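Local coordinates for xylose isomerase-like TIM barrel domain-containing protein (Thermus thermophilus, PDB 3AYV) that binds zinc ions in a TIM barrel and may be involved in protection against oxidative stress, though its precise function is unknown, at residues 101-104 with 105-109; 164-167 with 168-172. One frame throughout, in Å; residues are numbered along the deposited sequence.

Interaction 1: 101-104 with 105-109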
ATOM      1  N   HIS A 101     -15.010  -7.280   2.375  1.00 11.31           N
ATOM      2  CA  HIS A 101     -15.767  -6.093   2.652  1.00 11.52           C
ATOM      3  C   HIS A 101     -16.960  -6.386   3.564  1.00 12.14           C
ATOM      4  O   HIS A 101     -17.565  -7.449   3.457  1.00 12.06           O
ATOM      5  CB  HIS A 101     -16.330  -5.522   1.348  1.00 11.04           C
ATOM      6  CG  HIS A 101     -17.153  -4.323   1.598  1.00 10.42           C
ATOM      7  ND1 HIS A 101     -16.592  -3.108   1.949  1.00 12.26           N
ATOM      8  CD2 HIS A 101     -18.493  -4.166   1.685  1.00 11.87           C
ATOM      9  CE1 HIS A 101     -17.562  -2.243   2.198  1.00 14.56           C
ATOM     10  NE2 HIS A 101     -18.722  -2.861   2.042  1.00 13.13           N
ATOM     11  N   GLY A 102     -17.280  -5.447   4.448  1.00 12.62           N
ATOM     12  CA  GLY A 102     -18.536  -5.493   5.196  1.00 13.51           C
ATOM     13  C   GLY A 102     -18.547  -6.343   6.457  1.00 14.37           C
ATOM     14  O   GLY A 102     -19.625  -6.697   6.961  1.00 14.19           O
ATOM     15  N   ARG A 103     -17.367  -6.664   7.002  1.00 12.55           N
ATOM     16  CA  ARG A 103     -17.330  -7.330   8.300  1.00 12.91           C
ATOM     17  C   ARG A 103     -17.700  -6.326   9.391  1.00 12.16           C
ATOM     18  O   ARG A 103     -17.427  -5.119   9.251  1.00 13.24           O
ATOM     19  CB  ARG A 103     -15.936  -7.919   8.596  1.00 11.93           C
ATOM     20  CG  ARG A 103     -15.424  -8.921   7.554  1.00 15.24           C
ATOM     21  CD  ARG A 103     -16.513  -9.909   7.080  1.00 23.72           C
ATOM     22  NE  ARG A 103     -16.566 -11.096   7.905  1.00 29.33           N
ATOM     23  CZ  ARG A 103     -17.533 -12.018   7.846  1.00 30.25           C
ATOM     24  NH1 ARG A 103     -18.576 -11.890   7.013  1.00 29.73           N
ATOM     25  NH2 ARG A 103     -17.453 -13.064   8.631  1.00 28.31           N
ATOM     26  N   THR A 104     -18.288  -6.814  10.489  1.00 12.21           N
ATOM     27  CA  THR A 104     -18.566  -5.972  11.644  1.00 12.12           C
ATOM     28  C   THR A 104     -17.264  -5.676  12.387  1.00 12.50           C
ATOM     29  O   THR A 104     -16.265  -6.353  12.160  1.00 11.84           O
ATOM     30  CB  THR A 104     -19.512  -6.677  12.664  1.00 12.64           C
ATOM     31  OG1 THR A 104     -18.862  -7.847  13.188  1.00 11.99           O
ATOM     32  CG2 THR A 104     -20.829  -7.093  11.971  1.00 14.49           C
ATOM     33  N   PRO A 105     -17.262  -4.650  13.250  1.00 13.35           N
ATOM     34  CA  PRO A 105     -16.078  -4.436  14.101  1.00 13.36           C
ATOM     35  C   PRO A 105     -15.645  -5.684  14.870  1.00 13.45           C
ATOM     36  O   PRO A 105     -14.437  -5.918  15.016  1.00 12.50           O
ATOM     37  CB  PRO A 105     -16.547  -3.322  15.051  1.00 14.36           C
ATOM     38  CG  PRO A 105     -17.436  -2.458  14.129  1.00 13.55           C
ATOM     39  CD  PRO A 105     -18.231  -3.537  13.389  1.00 13.47           C
ATOM     40  N   GLU A 106     -16.603  -6.470  15.381  1.00 12.65           N
ATOM     41  CA  GLU A 106     -16.278  -7.665  16.182  1.00 13.17           C
ATOM     42  C   GLU A 106     -15.595  -8.687  15.290  1.00 12.86           C
ATOM     43  O   GLU A 106     -14.586  -9.241  15.669  1.00 10.87           O
ATOM     44  CB  GLU A 106     -17.542  -8.241  16.880  1.00 13.67           C
ATOM     45  CG  GLU A 106     -17.346  -9.518  17.778  1.00 19.56           C
ATOM     46  CD  GLU A 106     -18.680 -10.083  18.370  1.00 25.93           C
ATOM     47  OE1 GLU A 106     -19.701 -10.122  17.616  1.00 26.35           O
ATOM     48  OE2 GLU A 106     -18.707 -10.512  19.577  1.00 24.05           O
ATOM     49  N   GLU A 107     -16.143  -8.916  14.093  1.00 11.49           N
ATOM     50  CA  GLU A 107     -15.537  -9.842  13.127  1.00 12.06           C
ATOM     51  C   GLU A 107     -14.115  -9.416  12.727  1.00 11.35           C
ATOM     52  O   GLU A 107     -13.211 -10.258  12.646  1.00 10.86           O
ATOM     53  CB  GLU A 107     -16.408  -9.955  11.885  1.00 12.01           C
ATOM     54  CG  GLU A 107     -17.622 -10.878  12.112  1.00 13.28           C
ATOM     55  CD  GLU A 107     -18.733 -10.680  11.082  1.00 16.09           C
ATOM     56  OE1 GLU A 107     -18.704  -9.699  10.297  1.00 13.31           O
ATOM     57  OE2 GLU A 107     -19.643 -11.535  11.069  1.00 16.58           O
ATOM     58  N   ALA A 108     -13.921  -8.118  12.477  1.00 10.28           N
ATOM     59  CA  ALA A 108     -12.592  -7.619  12.078  1.00  9.84           C
ATOM     60  C   ALA A 108     -11.591  -7.806  13.215  1.00 10.05           C
ATOM     61  O   ALA A 108     -10.442  -8.192  12.996  1.00  9.45           O
ATOM     62  CB  ALA A 108     -12.679  -6.142  11.692  1.00  9.68           C
ATOM     63  N   LEU A 109     -12.040  -7.503  14.431  1.00  9.36           N
ATOM     64  CA  LEU A 109     -11.192  -7.624  15.613  1.00 10.62           C
ATOM     65  C   LEU A 109     -10.786  -9.063  15.863  1.00 11.78           C
ATOM     66  O   LEU A 109      -9.624  -9.339  16.180  1.00 11.96           O
ATOM     67  CB  LEU A 109     -11.919  -7.025  16.851  1.00 10.62           C
ATOM     68  CG  LEU A 109     -11.094  -7.056  18.154  1.00 10.91           C
ATOM     69  CD1 LEU A 109      -9.715  -6.360  18.016  1.00 10.49           C
ATOM     70  CD2 LEU A 109     -11.920  -6.459  19.332  1.00 12.80           C
TER
HETATM   71  O   HOH W   1     -20.644  -9.184   8.636  1.00 23.82           O
HETATM   72  O   HOH W   2     -20.312  -9.305  14.813  1.00 22.16           O
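The carboxylate of E107 lies flat against the guanidinium of R103. The two planes are 4° apart and stacked, while the side chains as a whole cross at about a right angle. E107 OE1 sits over the centre of the guanidinium face, 3.5 Å from R103 NE. This is a salt bridge of charges alone, because no N-H points at the oxygen. The bends at chi2 and chi3 turn the R103 chain so that one guanidinium face meets E107 OE1.

E107 OE1 also accepts from T104 N at 2.9 Å, on its anti side and 30° out of the carboxylate plane. In return E107 N donates to T104 OG1 at 3.1 Å. This reciprocal pair is a capping box, with T104 as N-cap of helix 105-110. With chi1 at 63°, T104 OG1 stands between the backbone N and the carbonyl carbon and faces the first turn. With an alanine in place of E107, T104 N would probably be left without its acceptor and the R103 guanidinium without the carboxylate over its face.

A water donates to both G102 O and E107 OE1, so OE1 accepts two hydrogen bonds. A second water links T104 OG1 to E106 OE1. A108 N donates to T104 O at 3.0 Å and starts the helical ladder. The A108 methyl is buried and touches I99, P141 and A145.

Interaction 2: 164-167 with 168-172. With ZN (zinc ion), chain G.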
ATOM      1  N   ALA A 164      -8.691   7.193   1.310  1.00 11.45           N
ATOM      2  CA  ALA A 164      -9.880   6.907   0.497  1.00 11.82           C
ATOM      3  C   ALA A 164     -10.505   5.560   0.886  1.00 11.73           C
ATOM      4  O   ALA A 164     -11.733   5.432   0.926  1.00 11.64           O
ATOM      5  CB  ALA A 164      -9.532   6.936  -0.981  1.00 11.61           C
ATOM      6  N   HIS A 165      -9.670   4.556   1.168  1.00 11.98           N
ATOM      7  CA  HIS A 165     -10.214   3.283   1.609  1.00 11.67           C
ATOM      8  C   HIS A 165     -10.977   3.473   2.900  1.00 11.45           C
ATOM      9  O   HIS A 165     -12.044   2.883   3.070  1.00 12.63           O
ATOM     10  CB  HIS A 165      -9.109   2.239   1.806  1.00 11.63           C
ATOM     11  CG  HIS A 165      -8.471   1.792   0.532  1.00 10.39           C
ATOM     12  ND1 HIS A 165      -7.372   0.963   0.510  1.00 11.39           N
ATOM     13  CD2 HIS A 165      -8.759   2.080  -0.767  1.00 11.46           C
ATOM     14  CE1 HIS A 165      -7.010   0.750  -0.746  1.00 14.70           C
ATOM     15  NE2 HIS A 165      -7.834   1.423  -1.535  1.00 12.03           N
ATOM     16  N   ALA A 166     -10.445   4.276   3.829  1.00 11.69           N
ATOM     17  CA  ALA A 166     -11.187   4.546   5.068  1.00 12.85           C
ATOM     18  C   ALA A 166     -12.535   5.235   4.778  1.00 13.60           C
ATOM     19  O   ALA A 166     -13.572   4.896   5.359  1.00 14.55           O
ATOM     20  CB  ALA A 166     -10.338   5.391   6.027  1.00 12.28           C
ATOM     21  N   ARG A 167     -12.509   6.170   3.843  1.00 14.04           N
ATOM     22  CA  ARG A 167     -13.698   6.971   3.540  1.00 13.93           C
ATOM     23  C   ARG A 167     -14.764   6.147   2.851  1.00 13.86           C
ATOM     24  O   ARG A 167     -15.941   6.264   3.197  1.00 13.98           O
ATOM     25  CB  ARG A 167     -13.307   8.152   2.651  1.00 14.58           C
ATOM     26  CG  ARG A 167     -14.484   9.081   2.244  1.00 15.68           C
ATOM     27  CD  ARG A 167     -15.221   9.711   3.425  1.00 18.00           C
ATOM     28  NE  ARG A 167     -16.259  10.641   2.940  1.00 20.91           N
ATOM     29  CZ  ARG A 167     -16.179  11.969   3.019  1.00 23.66           C
ATOM     30  NH1 ARG A 167     -15.118  12.543   3.578  1.00 23.20           N
ATOM     31  NH2 ARG A 167     -17.171  12.730   2.544  1.00 22.15           N
ATOM     32  N   VAL A 168     -14.375   5.320   1.877  1.00 13.57           N
ATOM     33  CA  VAL A 168     -15.390   4.609   1.105  1.00 14.47           C
ATOM     34  C   VAL A 168     -15.697   3.188   1.593  1.00 15.54           C
ATOM     35  O   VAL A 168     -16.801   2.693   1.361  1.00 15.42           O
ATOM     36  CB  VAL A 168     -15.137   4.634  -0.417  1.00 15.75           C
ATOM     37  CG1 VAL A 168     -14.866   6.097  -0.903  1.00 16.07           C
ATOM     38  CG2 VAL A 168     -14.000   3.729  -0.819  1.00 16.43           C
ATOM     39  N   PHE A 169     -14.761   2.545   2.290  1.00 14.53           N
ATOM     40  CA  PHE A 169     -14.979   1.135   2.672  1.00 14.82           C
ATOM     41  C   PHE A 169     -15.219   0.882   4.185  1.00 15.58           C
ATOM     42  O   PHE A 169     -15.787  -0.158   4.549  1.00 17.23           O
ATOM     43  CB  PHE A 169     -13.828   0.249   2.186  1.00 13.90           C
ATOM     44  CG  PHE A 169     -13.635   0.233   0.692  1.00 13.62           C
ATOM     45  CD1 PHE A 169     -14.723   0.077  -0.176  1.00 13.12           C
ATOM     46  CD2 PHE A 169     -12.363   0.382   0.154  1.00 14.58           C
ATOM     47  CE1 PHE A 169     -14.544   0.042  -1.561  1.00 15.72           C
ATOM     48  CE2 PHE A 169     -12.166   0.341  -1.251  1.00 17.43           C
ATOM     49  CZ  PHE A 169     -13.268   0.175  -2.098  1.00 16.87           C
ATOM     50  N   SER A 170     -14.803   1.808   5.047  1.00 14.55           N
ATOM     51  CA  SER A 170     -14.798   1.583   6.506  1.00 15.22           C
ATOM     52  C   SER A 170     -16.008   2.281   7.147  1.00 15.86           C
ATOM     53  O   SER A 170     -16.770   2.960   6.444  1.00 15.88           O
ATOM     54  CB  SER A 170     -13.480   2.094   7.134  1.00 14.38           C
ATOM     55  OG  SER A 170     -13.581   3.461   7.548  1.00 14.90           O
ATOM     56  N   ARG A 171     -16.173   2.124   8.459  1.00 15.82           N
ATOM     57  CA  ARG A 171     -17.175   2.883   9.228  1.00 17.08           C
ATOM     58  C   ARG A 171     -16.532   4.038   9.986  1.00 16.60           C
ATOM     59  O   ARG A 171     -17.157   4.648  10.869  1.00 17.00           O
ATOM     60  CB  ARG A 171     -17.893   1.962  10.240  1.00 18.71           C
ATOM     61  CG  ARG A 171     -18.202   0.587   9.701  1.00 21.86           C
ATOM     62  CD  ARG A 171     -19.432   0.579   8.804  1.00 27.23           C
ATOM     63  NE  ARG A 171     -19.473  -0.664   8.022  1.00 30.41           N
ATOM     64  CZ  ARG A 171     -20.099  -0.814   6.857  1.00 31.73           C
ATOM     65  NH1 ARG A 171     -20.773   0.211   6.310  1.00 31.72           N
ATOM     66  NH2 ARG A 171     -20.027  -1.982   6.225  1.00 29.06           N
ATOM     67  N   THR A 172     -15.284   4.354   9.636  1.00 15.24           N
ATOM     68  CA  THR A 172     -14.517   5.386  10.297  1.00 15.17           C
ATOM     69  C   THR A 172     -13.940   6.330   9.213  1.00 15.58           C
ATOM     70  O   THR A 172     -12.757   6.276   8.879  1.00 14.50           O
ATOM     71  CB  THR A 172     -13.401   4.768  11.182  1.00 14.98           C
ATOM     72  OG1 THR A 172     -13.944   3.693  11.970  1.00 14.72           O
ATOM     73  CG2 THR A 172     -12.787   5.815  12.125  1.00 14.39           C
TER
HETATM   74 ZN    ZN G 257      -7.494   2.128  -3.646  1.00 62.83          ZN
HETATM   75  O   HOH W   3     -16.988   5.572   5.748  1.00 23.33           O
HETATM   76  O   HOH W   4      -5.354   2.041  -3.238  1.00 20.80           O
HETATM   77  O   HOH W   5      -7.286   4.357  -2.825  1.00 15.40           O
HETATM   78  O   HOH W   6      -7.624   0.108  -4.469  1.00 22.25           O
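A164 and V168 are joined by a helical i to i+4 bond, V168 N to A164 O at 2.8 Å. F169 N repeats it one residue on, to H165 O at 2.8 Å. At the next step S170 N makes only a weak bond to A166 O.

The hydroxyl of S170 grips that carbonyl more closely. S170 OG donates to A166 O at 2.6 Å, in the carbonyl plane and on a lone pair. The same S170 OG accepts from T172 N at 2.8 Å, closing an ST turn. A water donates to R167 O and S170 O and bridges them.

H165 and F169 lie side by side and point the same way. Their rings meet obliquely, planes at 44°, with H165 CD2 3.9 Å from F169 CE2. V168 CG2 lies over the centre of one face of the F169 ring. V168 CG1 is anti to the carbonyl carbon (chi1 -50°), which leaves V168 CG2 on the side of the ring and 3.3 Å from A164 O.

H165 ND1 is hydrogen-bonded to N137 O, which fixes the ring rotation and leaves NE2 for the metal. H165 NE2 binds the zinc ion at 2.3 Å, three waters are also bound, and D196 and H198 complete the protein ligands. Helix 163-169 thus brings a histidine from just after strand 158-162 into the multi-zinc centre of this xylose isomerase-like TIM barrel.

In the fold
Interaction 1 comes first along the chain, in the loop after strand 92-96 and the start of helix 105-110. Interaction 2 follows on helix 163-169 and the turn after it. In the closed parallel barrel, strand 132-136 lies between strands 92-96 and 158-162. Both contacts therefore belong to connections that leave the barrel strands at their C-terminal ends. The centres of interactions 1 and 2 are 13 Å apart. They touch by packing, H101 CE1 being 3.6 Å from F169 O. H139 meets the rings of both H101 and F169. P141 touches A108, and its O is hydrogen-bonded to T172 OG1. Interaction 1 lies at the surface, interaction 2 beside the zinc centre.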